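Side-chain contacts in putative exported protein (Bordetella parapertussis, PDB 3OCJ), which is of unknown function but has a methyltransferase domain, so is probably an S-adenosylmethionine-dependent methyltransferase, and holds a bound palmitic acid: residues Trp70-Arg73 with Leu74-Gln78; Leu99-Arg102 with Glu103-Gly106; Ala244-Pro247 with His248-Gln251. One frame throughout, in Å; residues are numbered along the deposited sequence.

Contact 1. Residues Trp70-Arg73 with Leu74-Gln78; sequences WTHR and LVTHQ
Thr-76 reaches back to His-72 along alpha-helix 68-76, a clear case of a threonine hydroxyl returning to the helix backbone one turn earlier. Its OG1 donates to His-72 O at 2.8 Å, while Thr-76 N gives the regular i to i+4 bond to that oxygen at 2.9 Å. The carbonyl is thus gripped twice, by donors arriving from opposite faces of its plane; the hydroxyl stands well above that plane, 40° out of it. A chi1 of 67° explains the bond, because it tucks OG1 between the backbone N and the carbonyl carbon of Thr-76.

The same side chain also meets the imidazole of His-72. Thr-76 OG1 lies 3.7 Å above one face of the ring, displaced toward the rim, and Thr-76 CG2 is 3.7 Å from His-72 CE1. The ring's own polar bond is made by ND1, to Ser-131, so its rotation is fixed from beyond the helix.

Backbone bonds from Leu-74 N to Trp-70 O and from Val-75 N to Thr-71 O complete the ladder.

Van der Waals packing lines the other flanks. Leu-74 packs against helices 55-63, 86-94 and 96-115 and touches the bound palmitic acid. On a neighbouring flank, in the conformer of Val-75 described here, Thr-71 and Val-75 lie side by side with their side chains directed the same way. Arg-73, whose NH1 forms a salt bridge with Glu-69, bends at chi3 and folds back over Trp-70, so that CH2 of the indole sits over the centre of the arginine's guanidinium, 3.5 Å from its plane.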
ATOM      1  N   TRP A  70      -6.931   6.631   3.310  1.00 15.69           N
ATOM      2  CA  TRP A  70      -5.669   6.886   3.989  1.00 16.55           C
ATOM      3  C   TRP A  70      -4.429   6.529   3.174  1.00 16.34           C
ATOM      4  O   TRP A  70      -3.383   7.175   3.311  1.00 17.31           O
ATOM      5  CB  TRP A  70      -5.671   6.284   5.400  1.00 15.86           C
ATOM      6  CG  TRP A  70      -6.619   7.032   6.252  1.00 15.13           C
ATOM      7  CD1 TRP A  70      -7.792   6.580   6.770  1.00 14.93           C
ATOM      8  CD2 TRP A  70      -6.524   8.414   6.614  1.00 14.78           C
ATOM      9  NE1 TRP A  70      -8.426   7.587   7.460  1.00 19.86           N
ATOM     10  CE2 TRP A  70      -7.664   8.724   7.379  1.00 18.39           C
ATOM     11  CE3 TRP A  70      -5.573   9.414   6.379  1.00 17.22           C
ATOM     12  CZ2 TRP A  70      -7.885   9.992   7.917  1.00 20.41           C
ATOM     13  CZ3 TRP A  70      -5.796  10.678   6.911  1.00 16.59           C
ATOM     14  CH2 TRP A  70      -6.942  10.954   7.669  1.00 20.68           C
ATOM     15  N   THR A  71      -4.533   5.528   2.305  1.00 15.33           N
ATOM     16  CA  THR A  71      -3.461   5.289   1.354  1.00 16.01           C
ATOM     17  C   THR A  71      -3.245   6.528   0.483  1.00 14.55           C
ATOM     18  O   THR A  71      -2.113   7.002   0.319  1.00 15.55           O
ATOM     19  CB  THR A  71      -3.749   4.083   0.440  1.00 20.69           C
ATOM     20  OG1 THR A  71      -3.887   2.907   1.237  1.00 22.97           O
ATOM     21  CG2 THR A  71      -2.596   3.876  -0.528  1.00 29.99           C
ATOM     22  N   HIS A  72      -4.332   7.065  -0.059  1.00 16.14           N
ATOM     23  CA  HIS A  72      -4.216   8.245  -0.901  1.00 17.09           C
ATOM     24  C   HIS A  72      -3.603   9.411  -0.132  1.00 16.11           C
ATOM     25  O   HIS A  72      -2.638  10.029  -0.581  1.00 16.74           O
ATOM     26  CB  HIS A  72      -5.571   8.666  -1.455  1.00 17.53           C
ATOM     27  CG  HIS A  72      -5.529   9.964  -2.197  1.00 20.31           C
ATOM     28  ND1 HIS A  72      -5.085  10.063  -3.500  1.00 20.80           N
ATOM     29  CD2 HIS A  72      -5.849  11.221  -1.812  1.00 19.55           C
ATOM     30  CE1 HIS A  72      -5.141  11.325  -3.886  1.00 20.16           C
ATOM     31  NE2 HIS A  72      -5.602  12.049  -2.883  1.00 23.23           N
ATOM     32  N   ARG A  73      -4.184   9.719   1.023  1.00 17.44           N
ATOM     33  CA  ARG A  73      -3.775  10.905   1.765  1.00 17.92           C
ATOM     34  C   ARG A  73      -2.333  10.766   2.247  1.00 20.07           C
ATOM     35  O   ARG A  73      -1.561  11.725   2.234  1.00 20.67           O
ATOM     36  CB  ARG A  73      -4.750  11.187   2.918  1.00 20.03           C
ATOM     37  CG  ARG A  73      -6.157  11.529   2.445  1.00 21.42           C
ATOM     38  CD  ARG A  73      -7.143  11.720   3.602  1.00 24.97           C
ATOM     39  NE  ARG A  73      -6.842  12.912   4.385  1.00 29.67           N
ATOM     40  CZ  ARG A  73      -7.687  13.470   5.242  1.00 32.34           C
ATOM     41  NH1 ARG A  73      -8.889  12.941   5.429  1.00 32.20           N
ATOM     42  NH2 ARG A  73      -7.331  14.555   5.917  1.00 35.25           N
ATOM     43  N   LEU A  74      -1.959   9.560   2.650  1.00 19.81           N
ATOM     44  CA  LEU A  74      -0.602   9.314   3.090  1.00 19.27           C
ATOM     45  C   LEU A  74       0.382   9.367   1.923  1.00 18.16           C
ATOM     46  O   LEU A  74       1.404  10.063   1.985  1.00 22.12           O
ATOM     47  CB  LEU A  74      -0.513   7.964   3.804  1.00 21.72           C
ATOM     48  CG  LEU A  74       0.828   7.626   4.456  1.00 23.29           C
ATOM     49  CD1 LEU A  74       1.189   8.635   5.529  1.00 19.02           C
ATOM     50  CD2 LEU A  74       0.776   6.223   5.025  1.00 23.64           C
ATOM     51  N   VAL A  75       0.065   8.651   0.850  0.68 18.20           N
ATOM     52  CA  VAL A  75       0.998   8.531  -0.259  0.68 16.77           C
ATOM     53  C   VAL A  75       1.213   9.841  -1.022  0.68 19.78           C
ATOM     54  O   VAL A  75       2.324  10.134  -1.448  0.68 24.03           O
ATOM     55  CB  VAL A  75       0.592   7.402  -1.231  0.68 21.53           C
ATOM     56  CG1 VAL A  75       1.500   7.411  -2.434  0.68 18.46           C
ATOM     57  CG2 VAL A  75       0.666   6.054  -0.535  0.68 25.11           C
ATOM     58  N   THR A  76       0.158  10.637  -1.175  1.00 17.65           N
ATOM     59  CA  THR A  76       0.252  11.877  -1.935  1.00 17.07           C
ATOM     60  C   THR A  76       0.633  13.098  -1.088  1.00 17.30           C
ATOM     61  O   THR A  76       0.796  14.202  -1.613  1.00 21.33           O
ATOM     62  CB  THR A  76      -1.044  12.181  -2.709  1.00 19.54           C
ATOM     63  OG1 THR A  76      -2.106  12.461  -1.792  1.00 18.68           O
ATOM     64  CG2 THR A  76      -1.435  10.991  -3.576  1.00 22.01           C
ATOM     65  N   HIS A  77       0.771  12.892   0.216  1.00 19.51           N
ATOM     66  CA  HIS A  77       1.215  13.966   1.103  1.00 17.99           C
ATOM     67  C   HIS A  77       2.505  14.614   0.598  1.00 20.72           C
ATOM     68  O   HIS A  77       3.505  13.942   0.352  1.00 21.12           O
ATOM     69  CB  HIS A  77       1.409  13.451   2.533  1.00 19.39           C
ATOM     70  CG  HIS A  77       2.015  14.462   3.461  1.00 16.87           C
ATOM     71  ND1 HIS A  77       1.295  15.505   3.998  1.00 20.72           N
ATOM     72  CD2 HIS A  77       3.275  14.585   3.939  1.00 20.76           C
ATOM     73  CE1 HIS A  77       2.089  16.235   4.763  1.00 19.77           C
ATOM     74  NE2 HIS A  77       3.291  15.693   4.754  1.00 16.70           N
ATOM     75  N   GLN A  78       2.480  15.932   0.450  1.00 20.49           N
ATOM     76  CA  GLN A  78       3.681  16.678   0.100  1.00 22.09           C
ATOM     77  C   GLN A  78       4.376  17.126   1.382  1.00 20.72           C
ATOM     78  O   GLN A  78       3.779  17.807   2.207  1.00 20.74           O
ATOM     79  CB  GLN A  78       3.314  17.880  -0.769  1.00 23.65           C
ATOM     80  CG  GLN A  78       2.595  17.502  -2.059  1.00 40.91           C
ATOM     81  CD  GLN A  78       2.425  18.674  -3.008  1.00 58.99           C
ATOM     82  OE1 GLN A  78       3.125  19.682  -2.900  1.00 65.66           O
ATOM     83  NE2 GLN A  78       1.493  18.545  -3.946  1.00 61.33           N
TER

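Contact 2. Residues Leu99-Arg102 with Glu103-Gly106; sequences LATR and ERHG
Thr-101 and Arg-104 lie side by side on helix 96-115, pointing the same way, and meet through a pair of hydrogen bonds from one arginine to one hydroxyl oxygen three residues earlier. Arg-104 presents the side of its guanidinium, NE and NH2 together, to that single atom: Arg-104 NE stands 3.0 Å from Thr-101 OG1, and Arg-104 NH2 is 3.1 Å from that same OG1. The hydroxyl lies at the edge of the flat group, only 6° out of its plane, although neither bond is quite straight. Two torsions bring the groups together. Thr-101 carries OG1 opposite its backbone N (chi1 -163°), while the arginine chain turns at chi3 (55°) and doubles back along the helix.

The polar side chains on the other flanks find their partners beyond this stretch. Arg-102 runs extended from CG to NE and ties NH2 to the carbonyl of Tyr-92, whereas Glu-103 accepts from Arg-292 N through OE1. On its way there the glutamate packs against the preceding turn, Glu-103 CG lying 3.4 Å from Leu-99 O.

Regular i to i+4 backbone bonds underlie all of this: Glu-103 N to Leu-99 O, Arg-104 N to Ala-100 O, His-105 N to Thr-101 O, and Gly-106 N to Arg-102 O.

Arg-104 also makes cation-pi contacts with Phe-108 and Phe-296, while Val-75 of helix 68-76 packs against it. The chemistry is that of a buried cation: NE and NH2 both donate to OG1, so the threonine acts as acceptor, which should restrain the rotation of the guanidinium, and the charge is probably eased by the hydroxyl dipole and the two aromatic rings.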
ATOM      1  N   LEU A  99       8.426   6.634   3.749  1.00 12.53           N
ATOM      2  CA  LEU A  99       9.272   7.159   2.690  1.00 12.38           C
ATOM      3  C   LEU A  99       9.303   6.167   1.534  1.00 13.38           C
ATOM      4  O   LEU A  99       9.202   6.558   0.376  1.00 13.31           O
ATOM      5  CB  LEU A  99      10.683   7.407   3.216  1.00 13.55           C
ATOM      6  CG  LEU A  99      10.801   8.548   4.230  1.00 15.73           C
ATOM      7  CD1 LEU A  99      12.159   8.524   4.915  1.00 18.42           C
ATOM      8  CD2 LEU A  99      10.583   9.885   3.538  1.00 23.17           C
ATOM      9  N   ALA A 100       9.397   4.881   1.862  1.00 13.09           N
ATOM     10  CA  ALA A 100       9.463   3.830   0.850  1.00 10.48           C
ATOM     11  C   ALA A 100       8.180   3.730   0.013  1.00 11.48           C
ATOM     12  O   ALA A 100       8.246   3.562  -1.199  1.00 13.10           O
ATOM     13  CB  ALA A 100       9.788   2.502   1.492  1.00 13.30           C
ATOM     14  N   THR A 101       7.008   3.820   0.642  1.00 12.69           N
ATOM     15  CA  THR A 101       5.794   3.733  -0.162  1.00 11.13           C
ATOM     16  C   THR A 101       5.623   4.944  -1.071  1.00 12.05           C
ATOM     17  O   THR A 101       5.040   4.820  -2.141  1.00 12.21           O
ATOM     18  CB  THR A 101       4.519   3.430   0.670  1.00 11.31           C
ATOM     19  OG1 THR A 101       3.488   2.976  -0.213  1.00 12.47           O
ATOM     20  CG2 THR A 101       4.030   4.666   1.422  1.00 15.89           C
ATOM     21  N   ARG A 102       6.119   6.122  -0.670  1.00 12.78           N
ATOM     22  CA  ARG A 102       6.075   7.270  -1.586  1.00 12.83           C
ATOM     23  C   ARG A 102       7.031   7.092  -2.757  1.00 11.86           C
ATOM     24  O   ARG A 102       6.725   7.480  -3.889  1.00 14.20           O
ATOM     25  CB  ARG A 102       6.349   8.605  -0.882  1.00 14.17           C
ATOM     26  CG  ARG A 102       5.304   8.930   0.132  1.00 16.05           C
ATOM     27  CD  ARG A 102       5.141  10.425   0.371  1.00 19.15           C
ATOM     28  NE  ARG A 102       4.201  10.577   1.460  1.00 22.35           N
ATOM     29  CZ  ARG A 102       4.555  10.778   2.720  1.00 15.78           C
ATOM     30  NH1 ARG A 102       5.839  10.919   3.038  1.00 18.93           N
ATOM     31  NH2 ARG A 102       3.620  10.865   3.653  1.00 19.79           N
ATOM     32  N   GLU A 103       8.202   6.509  -2.493  1.00 11.81           N
ATOM     33  CA  GLU A 103       9.124   6.184  -3.578  1.00 12.52           C
ATOM     34  C   GLU A 103       8.478   5.168  -4.509  1.00 13.10           C
ATOM     35  O   GLU A 103       8.539   5.309  -5.728  1.00 12.59           O
ATOM     36  CB  GLU A 103      10.429   5.619  -3.031  1.00 12.45           C
ATOM     37  CG  GLU A 103      11.314   6.609  -2.299  1.00 13.92           C
ATOM     38  CD  GLU A 103      12.535   5.921  -1.746  1.00 14.54           C
ATOM     39  OE1 GLU A 103      13.376   5.506  -2.564  1.00 14.42           O
ATOM     40  OE2 GLU A 103      12.632   5.784  -0.515  1.00 19.29           O
ATOM     41  N   ARG A 104       7.863   4.144  -3.925  1.00 12.40           N
ATOM     42  CA  ARG A 104       7.164   3.117  -4.687  1.00 12.36           C
ATOM     43  C   ARG A 104       6.087   3.737  -5.575  1.00 12.42           C
ATOM     44  O   ARG A 104       5.980   3.397  -6.741  1.00 11.85           O
ATOM     45  CB  ARG A 104       6.562   2.093  -3.733  1.00 10.81           C
ATOM     46  CG  ARG A 104       5.664   1.056  -4.414  1.00 10.84           C
ATOM     47  CD  ARG A 104       4.553   0.526  -3.466  1.00 11.12           C
ATOM     48  NE  ARG A 104       3.753   1.630  -2.918  1.00 11.14           N
ATOM     49  CZ  ARG A 104       2.787   2.262  -3.580  1.00 11.78           C
ATOM     50  NH1 ARG A 104       2.458   1.908  -4.815  1.00 13.81           N
ATOM     51  NH2 ARG A 104       2.148   3.278  -2.996  1.00 13.91           N
ATOM     52  N   HIS A 105       5.283   4.638  -5.012  1.00 11.81           N
ATOM     53  CA  HIS A 105       4.287   5.366  -5.794  1.00 11.64           C
ATOM     54  C   HIS A 105       4.899   6.040  -7.022  1.00 13.61           C
ATOM     55  O   HIS A 105       4.317   6.027  -8.114  1.00 12.70           O
ATOM     56  CB  HIS A 105       3.612   6.404  -4.897  1.00 12.35           C
ATOM     57  CG  HIS A 105       2.511   7.167  -5.559  1.00 15.93           C
ATOM     58  ND1 HIS A 105       1.299   6.596  -5.883  1.00 18.00           N
ATOM     59  CD2 HIS A 105       2.427   8.469  -5.915  1.00 19.85           C
ATOM     60  CE1 HIS A 105       0.522   7.514  -6.434  1.00 17.69           C
ATOM     61  NE2 HIS A 105       1.182   8.659  -6.463  1.00 18.26           N
ATOM     62  N   GLY A 106       6.067   6.651  -6.841  1.00 12.80           N
ATOM     63  CA  GLY A 106       6.777   7.255  -7.957  1.00 12.76           C
ATOM     64  C   GLY A 106       7.178   6.232  -9.005  1.00 15.58           C
ATOM     65  O   GLY A 106       7.075   6.489 -10.213  1.00 15.14           O
TER

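Contact 3. Residues Ala244-Pro247 with His248-Gln251; sequences AIDP and HDLQ
Asp-246 caps the N-terminus of helix 247-261 by accepting from Asp-249 N, the residue three places on. Its CB points toward the helix and lies 3.6 Å from Asp-249 OD2, so the two side chains are close from the first carbon outward. CG sits opposite the backbone N (chi1 180°), which swings the carboxylate over the opening turn; Asp-246 CG is 3.9 Å from Asp-249 CG, with the two carboxylate planes 39° apart. At the tip, Asp-246 OD2 uses its anti lone pair, the one away from OD1, to accept from Asp-249 N at 2.8 Å, in a nearly straight bond of 162°. OD1 meets a water, which donates to it weakly and accepts from His-248 N, bridging the cap to the first turn.

Behind the side chain, the backbone of the capping residue joins the helix as well: Asp-246 O accepts from Leu-250 N, and Pro-247 O accepts from Gln-251 N. Proline suits the first helical position, where the backbone nitrogen needs no partner within the helix.

Just before the cap, Ile-245 and Leu-250 are in apolar contact, with CG2 of the isoleucine 3.7 Å from CB of the leucine. This i, i+5 contact across the N-cap is the hydrophobic staple.

Asp-249 does not return a side-chain bond to the cap. Its OD1 instead forms a salt bridge with Arg-94, and Asp-249 OD2 stands 3.4 Å from Asp-246 OD2, two like-charged oxygens side by side. Their repulsion is probably offset by the arginine, by the amide gripped by Asp-246 and by the positive end of the helix dipole, conditions that would favour both aspartates being ionised.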
ATOM      1  N   ALA A 244      20.877   3.345   4.013  1.00 16.65           N
ATOM      2  CA  ALA A 244      19.855   4.198   3.420  1.00 13.73           C
ATOM      3  C   ALA A 244      18.707   4.456   4.395  1.00 15.24           C
ATOM      4  O   ALA A 244      17.674   4.994   4.002  1.00 17.28           O
ATOM      5  CB  ALA A 244      19.326   3.571   2.131  1.00 17.52           C
ATOM      6  N   ILE A 245      18.904   4.073   5.656  1.00 14.16           N
ATOM      7  CA  ILE A 245      17.853   4.184   6.673  1.00 16.23           C
ATOM      8  C   ILE A 245      18.391   4.923   7.888  1.00 16.33           C
ATOM      9  O   ILE A 245      19.433   4.558   8.432  1.00 18.46           O
ATOM     10  CB  ILE A 245      17.352   2.798   7.124  1.00 15.27           C
ATOM     11  CG1 ILE A 245      16.877   1.982   5.909  1.00 15.48           C
ATOM     12  CG2 ILE A 245      16.241   2.944   8.166  1.00 16.14           C
ATOM     13  CD1 ILE A 245      16.563   0.516   6.230  1.00 17.33           C
ATOM     14  N   ASP A 246      17.694   5.968   8.320  1.00 17.13           N
ATOM     15  CA  ASP A 246      18.111   6.668   9.528  1.00 21.39           C
ATOM     16  C   ASP A 246      17.882   5.772  10.744  1.00 17.89           C
ATOM     17  O   ASP A 246      16.767   5.294  10.962  1.00 17.09           O
ATOM     18  CB  ASP A 246      17.346   7.982   9.691  1.00 21.40           C
ATOM     19  CG  ASP A 246      17.753   8.732  10.944  1.00 23.74           C
ATOM     20  OD1 ASP A 246      18.753   9.482  10.889  1.00 32.62           O
ATOM     21  OD2 ASP A 246      17.107   8.551  11.990  1.00 22.21           O
ATOM     22  N   PRO A 247      18.932   5.526  11.543  1.00 19.02           N
ATOM     23  CA  PRO A 247      18.756   4.587  12.656  1.00 20.37           C
ATOM     24  C   PRO A 247      17.686   5.010  13.666  1.00 19.26           C
ATOM     25  O   PRO A 247      16.924   4.156  14.117  1.00 18.86           O
ATOM     26  CB  PRO A 247      20.141   4.553  13.306  1.00 24.46           C
ATOM     27  CG  PRO A 247      21.082   4.893  12.195  1.00 25.22           C
ATOM     28  CD  PRO A 247      20.350   5.899  11.346  1.00 18.78           C
ATOM     29  N   HIS A 248      17.620   6.290  14.016  1.00 18.63           N
ATOM     30  CA  HIS A 248      16.639   6.720  15.004  1.00 19.72           C
ATOM     31  C   HIS A 248      15.224   6.603  14.457  1.00 18.22           C
ATOM     32  O   HIS A 248      14.312   6.153  15.162  1.00 19.32           O
ATOM     33  CB  HIS A 248      16.874   8.155  15.467  1.00 22.15           C
ATOM     34  CG  HIS A 248      15.788   8.658  16.369  1.00 29.41           C
ATOM     35  ND1 HIS A 248      15.798   8.450  17.732  1.00 30.92           N
ATOM     36  CD2 HIS A 248      14.635   9.313  16.096  1.00 33.44           C
ATOM     37  CE1 HIS A 248      14.708   8.979  18.263  1.00 30.30           C
ATOM     38  NE2 HIS A 248      13.988   9.510  17.292  1.00 32.16           N
ATOM     39  N   ASP A 249      15.031   7.027  13.210  1.00 16.92           N
ATOM     40  CA  ASP A 249      13.698   6.956  12.618  1.00 16.28           C
ATOM     41  C   ASP A 249      13.234   5.514  12.466  1.00 16.96           C
ATOM     42  O   ASP A 249      12.048   5.227  12.597  1.00 15.88           O
ATOM     43  CB  ASP A 249      13.628   7.701  11.291  1.00 16.94           C
ATOM     44  CG  ASP A 249      13.910   9.185  11.440  1.00 18.34           C
ATOM     45  OD1 ASP A 249      13.716   9.720  12.557  1.00 21.47           O
ATOM     46  OD2 ASP A 249      14.301   9.816  10.438  1.00 20.83           O
ATOM     47  N   LEU A 250      14.163   4.602  12.196  1.00 16.25           N
ATOM     48  CA  LEU A 250      13.810   3.187  12.170  1.00 13.68           C
ATOM     49  C   LEU A 250      13.400   2.693  13.564  1.00 17.22           C
ATOM     50  O   LEU A 250      12.412   1.964  13.708  1.00 16.23           O
ATOM     51  CB  LEU A 250      14.960   2.335  11.612  1.00 13.96           C
ATOM     52  CG  LEU A 250      14.656   0.840  11.561  1.00 17.33           C
ATOM     53  CD1 LEU A 250      13.456   0.533  10.661  1.00 19.04           C
ATOM     54  CD2 LEU A 250      15.890   0.081  11.082  1.00 18.82           C
ATOM     55  N   GLN A 251      14.151   3.082  14.596  1.00 17.63           N
ATOM     56  CA  GLN A 251      13.792   2.706  15.961  1.00 17.98           C
ATOM     57  C   GLN A 251      12.395   3.214  16.295  1.00 19.18           C
ATOM     58  O   GLN A 251      11.580   2.494  16.873  1.00 19.14           O
ATOM     59  CB  GLN A 251      14.795   3.267  16.973  1.00 21.61           C
ATOM     60  CG  GLN A 251      16.167   2.626  16.895  1.00 31.79           C
ATOM     61  CD  GLN A 251      17.122   3.169  17.942  1.00 50.89           C
ATOM     62  OE1 GLN A 251      17.222   4.381  18.139  1.00 58.48           O
ATOM     63  NE2 GLN A 251      17.833   2.273  18.617  1.00 54.35           N
TER
HETATM   64  O   HOH W   1      19.858   8.502  13.625  1.00 29.79           O

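Contacts 1 and 2 form one packed unit, their centres 10 Å apart. A probable hydrogen bond joins them from Arg-102 NH2 to Leu-74 O at 2.9 Å, and His-77 CB lies 3.6 Å from the same Arg-102 NH2, so helix 68-76 packs against helix 96-115. Both also border the bound palmitic acid, with the side chains of Leu-74 and Thr-101 each about 4 Å from it. Contact 3 stands apart: its centre is about 16 Å from that of contact 2 and 21 Å from that of contact 1. Its Leu-250 side chain remains about 11 Å from the lipid, so its cap lies outside the immediate wall of the ligand site.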